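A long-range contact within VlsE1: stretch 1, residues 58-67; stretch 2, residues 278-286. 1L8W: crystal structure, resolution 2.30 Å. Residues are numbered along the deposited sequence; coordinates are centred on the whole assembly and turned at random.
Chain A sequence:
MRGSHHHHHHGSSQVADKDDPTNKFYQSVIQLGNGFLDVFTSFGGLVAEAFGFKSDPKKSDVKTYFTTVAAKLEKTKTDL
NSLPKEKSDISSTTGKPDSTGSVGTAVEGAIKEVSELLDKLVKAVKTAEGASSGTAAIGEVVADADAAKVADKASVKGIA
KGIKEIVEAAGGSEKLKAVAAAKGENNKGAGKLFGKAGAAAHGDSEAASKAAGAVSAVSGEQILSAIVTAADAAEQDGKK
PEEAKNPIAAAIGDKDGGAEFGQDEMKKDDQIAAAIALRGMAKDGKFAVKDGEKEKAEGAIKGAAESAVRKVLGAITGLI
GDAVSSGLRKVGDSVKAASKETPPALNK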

# COMPACT_ATOMS: atom_id res chain seq x y z
N LYS A 58 7.18 -10.84 3.40
CA LYS A 58 7.55 -10.76 2.00
C LYS A 58 6.46 -10.16 1.14
O LYS A 58 5.29 -10.12 1.52
CB LYS A 58 7.86 -12.17 1.48
CG LYS A 58 8.82 -12.98 2.33
CD LYS A 58 10.19 -12.34 2.38
CE LYS A 58 11.22 -13.32 2.93
NZ LYS A 58 12.47 -12.65 3.32
N LYS A 59 6.86 -9.71 -0.04
CA LYS A 59 5.92 -9.16 -1.00
C LYS A 59 4.93 -10.27 -1.37
O LYS A 59 3.82 -10.01 -1.80
CB LYS A 59 6.66 -8.67 -2.24
CG LYS A 59 7.62 -7.51 -1.99
CD LYS A 59 8.37 -7.16 -3.28
CE LYS A 59 9.38 -6.03 -3.10
NZ LYS A 59 8.73 -4.71 -2.82
N SER A 60 5.36 -11.53 -1.22
CA SER A 60 4.49 -12.66 -1.55
C SER A 60 3.40 -12.81 -0.47
O SER A 60 2.32 -13.34 -0.75
CB SER A 60 5.32 -13.95 -1.67
OG SER A 60 5.88 -14.33 -0.42
N ASP A 61 3.69 -12.35 0.74
CA ASP A 61 2.73 -12.40 1.83
C ASP A 61 1.56 -11.48 1.48
O ASP A 61 0.42 -11.71 1.92
CB ASP A 61 3.36 -11.94 3.15
CG ASP A 61 4.29 -12.97 3.73
OD1 ASP A 61 3.89 -14.15 3.82
OD2 ASP A 61 5.43 -12.61 4.10
N VAL A 62 1.84 -10.45 0.69
CA VAL A 62 0.82 -9.49 0.27
C VAL A 62 -0.20 -10.18 -0.63
O VAL A 62 -1.41 -9.94 -0.53
CB VAL A 62 1.46 -8.30 -0.49
CG1 VAL A 62 0.37 -7.34 -0.98
CG2 VAL A 62 2.44 -7.57 0.42
N LYS A 63 0.29 -11.04 -1.51
CA LYS A 63 -0.58 -11.76 -2.42
C LYS A 63 -1.42 -12.71 -1.59
O LYS A 63 -2.64 -12.81 -1.78
CB LYS A 63 0.26 -12.54 -3.44
CG LYS A 63 -0.54 -13.19 -4.56
CD LYS A 63 0.38 -13.98 -5.47
CE LYS A 63 -0.37 -14.58 -6.65
NZ LYS A 63 -0.86 -13.53 -7.57
N THR A 64 -0.77 -13.40 -0.66
CA THR A 64 -1.46 -14.36 0.22
C THR A 64 -2.59 -13.67 0.98
O THR A 64 -3.69 -14.22 1.13
CB THR A 64 -0.46 -14.97 1.23
OG1 THR A 64 0.57 -15.67 0.51
CG2 THR A 64 -1.15 -15.93 2.18
N TYR A 65 -2.32 -12.46 1.46
CA TYR A 65 -3.31 -11.67 2.18
C TYR A 65 -4.57 -11.48 1.32
O TYR A 65 -5.68 -11.78 1.76
CB TYR A 65 -2.75 -10.30 2.57
CG TYR A 65 -3.82 -9.33 3.03
CD1 TYR A 65 -4.32 -9.36 4.34
CD2 TYR A 65 -4.36 -8.41 2.13
CE1 TYR A 65 -5.36 -8.51 4.73
CE2 TYR A 65 -5.40 -7.55 2.52
CZ TYR A 65 -5.89 -7.60 3.81
OH TYR A 65 -6.93 -6.77 4.16
N PHE A 66 -4.40 -10.98 0.10
CA PHE A 66 -5.54 -10.77 -0.78
C PHE A 66 -6.28 -12.07 -1.13
O PHE A 66 -7.50 -12.11 -1.09
CB PHE A 66 -5.12 -10.05 -2.08
CG PHE A 66 -4.76 -8.60 -1.88
CD1 PHE A 66 -5.65 -7.71 -1.27
CD2 PHE A 66 -3.53 -8.11 -2.32
CE1 PHE A 66 -5.32 -6.35 -1.11
CE2 PHE A 66 -3.19 -6.77 -2.16
CZ PHE A 66 -4.08 -5.89 -1.56
N THR A 67 -5.54 -13.13 -1.47
CA THR A 67 -6.16 -14.41 -1.80
C THR A 67 -7.02 -14.88 -0.63
O THR A 67 -8.18 -15.28 -0.80
CB THR A 67 -5.12 -15.50 -2.10
OG1 THR A 67 -4.14 -15.00 -3.03
CG2 THR A 67 -5.81 -16.75 -2.74
N LEU A 278 3.51 1.32 -1.40
CA LEU A 278 3.34 0.78 -2.75
C LEU A 278 4.62 0.12 -3.24
O LEU A 278 4.58 -0.95 -3.84
CB LEU A 278 2.94 1.89 -3.72
CG LEU A 278 1.46 2.24 -3.80
CD1 LEU A 278 1.29 3.56 -4.53
CD2 LEU A 278 0.70 1.12 -4.51
N ARG A 279 5.76 0.77 -2.98
CA ARG A 279 7.04 0.25 -3.41
C ARG A 279 7.35 -1.07 -2.71
O ARG A 279 7.79 -2.03 -3.34
CB ARG A 279 8.13 1.27 -3.12
CG ARG A 279 9.53 0.82 -3.47
CD ARG A 279 10.01 1.57 -4.68
NE ARG A 279 11.44 1.74 -4.67
CZ ARG A 279 12.13 2.29 -5.67
NH1 ARG A 279 11.51 2.70 -6.76
NH2 ARG A 279 13.44 2.44 -5.55
N GLY A 280 7.10 -1.09 -1.40
CA GLY A 280 7.33 -2.29 -0.62
C GLY A 280 6.46 -3.48 -1.02
O GLY A 280 6.88 -4.63 -0.90
N MSE A 281 5.24 -3.22 -1.48
CA MSE A 281 4.33 -4.29 -1.88
C MSE A 281 4.56 -4.77 -3.32
O MSE A 281 4.32 -5.93 -3.63
CB MSE A 281 2.87 -3.85 -1.78
CG MSE A 281 2.36 -3.47 -0.42
SE MSE A 281 0.46 -2.97 -0.50
CE MSE A 281 -0.31 -4.58 0.15
N ALA A 282 5.01 -3.87 -4.18
CA ALA A 282 5.20 -4.21 -5.58
C ALA A 282 6.46 -4.98 -5.96
O ALA A 282 7.49 -4.89 -5.31
CB ALA A 282 5.09 -2.96 -6.44
N LYS A 283 6.34 -5.75 -7.04
CA LYS A 283 7.43 -6.53 -7.60
C LYS A 283 8.55 -5.59 -8.04
O LYS A 283 8.29 -4.54 -8.62
CB LYS A 283 6.91 -7.32 -8.80
CG LYS A 283 7.99 -7.75 -9.79
CD LYS A 283 7.36 -8.19 -11.10
CE LYS A 283 7.46 -9.70 -11.29
NZ LYS A 283 8.87 -10.12 -11.52
N ASP A 284 9.80 -5.99 -7.77
CA ASP A 284 11.00 -5.23 -8.11
C ASP A 284 11.15 -3.92 -7.35
O ASP A 284 12.06 -3.13 -7.63
CB ASP A 284 11.07 -4.93 -9.62
CG ASP A 284 11.25 -6.19 -10.46
OD1 ASP A 284 11.93 -7.14 -9.99
OD2 ASP A 284 10.72 -6.22 -11.59
N GLY A 285 10.26 -3.67 -6.39
CA GLY A 285 10.35 -2.45 -5.62
C GLY A 285 11.35 -2.63 -4.49
O GLY A 285 11.11 -3.41 -3.58
N LYS A 286 12.46 -1.90 -4.54
CA LYS A 286 13.49 -2.00 -3.51
C LYS A 286 13.98 -0.63 -3.05
O LYS A 286 13.77 0.37 -3.73
CB LYS A 286 14.67 -2.80 -4.05
CG LYS A 286 14.28 -4.13 -4.66
CD LYS A 286 15.46 -4.78 -5.36
CE LYS A 286 15.09 -6.14 -5.93
NZ LYS A 286 16.26 -6.76 -6.61

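The contact between the two stretches joins the region where one helix begins to the end of another, across at least 215 residues of sequence, and rests largely on K59, M281 and V62. It is small, burying 315 Å² when both sides are summed, and it has two distinct parts: a lysine ammonium group held among backbone carbonyls, and an apolar patch beside it. The backbones come closest at K59 and M281, whose CA atoms lie 5.2 Å apart.

K59 is the residue most covered by the other stretch, with 115 Å² of its surface hidden. Its CA-to-CB bond points toward stretch 2, and the side chain runs out with chi1 at m and chi2 and chi3 both at t, so that its methylene chain is extended; chi4, at m, then turns the terminal nitrogen. The ammonium group arrives where helix 278-281 ends and the chain enters a type II beta turn from A282 to G285. Here K59 NZ donates three hydrogen bonds to main-chain oxygens: to G280 O at 2.7 Å, to A282 O at 2.8 Å and to G285 O at 2.8 Å. A fourth carbonyl is also near, with K59 NZ 2.9 Å from R279 O. The arrangement suits a lysine well. G280 O lies in the last turn of the helix, where no further helical turn follows to supply amides, and A282 O and G285 O belong to the turn after it; a positively charged donor with three N-H groups can serve all three from one point, while the long aliphatic chain carries that charge into a buried site.

The turn helps to bring these acceptors together. It is closed by the backbone hydrogen bond from G285 N to A282 O, 3.2 Å long, so A282 O accepts both from this amide and from K59 NZ. G280 and G285 both present their carbonyls to the lysine, but the geometry gives a reason for glycine only at G285: an ideal CB there would lie 2.1 Å from R279 O, a clash within stretch 2, and 3.5 Å from K59 NZ.

M281, present as selenomethionine, supplies the apolar part and has 84 Å² covered. Its CA-to-CB bond points away from stretch 1, yet the flexible side chain brings its end back: chi1 is m, chi2 is t, and chi3 is 101°, between wells. The terminal methyl thereby reaches V62, where M281 CE lies 3.1 Å from V62 CG1, a tight approach for two carbons.

V62 lies three residues beyond K59, on the same side of the first helix, and its CA-to-CB bond likewise points toward stretch 2. Its compact branched side chain, with chi1 at t, contributes 47 Å² of covered surface. F66, one helical turn further along, makes a lesser contact, its CE2 atom 4.3 Å from M281 CE. Thus the lysine binds carbonyls of the helix end and of the turn that follows, while the selenomethionine packs against apolar side chains farther along the first helix.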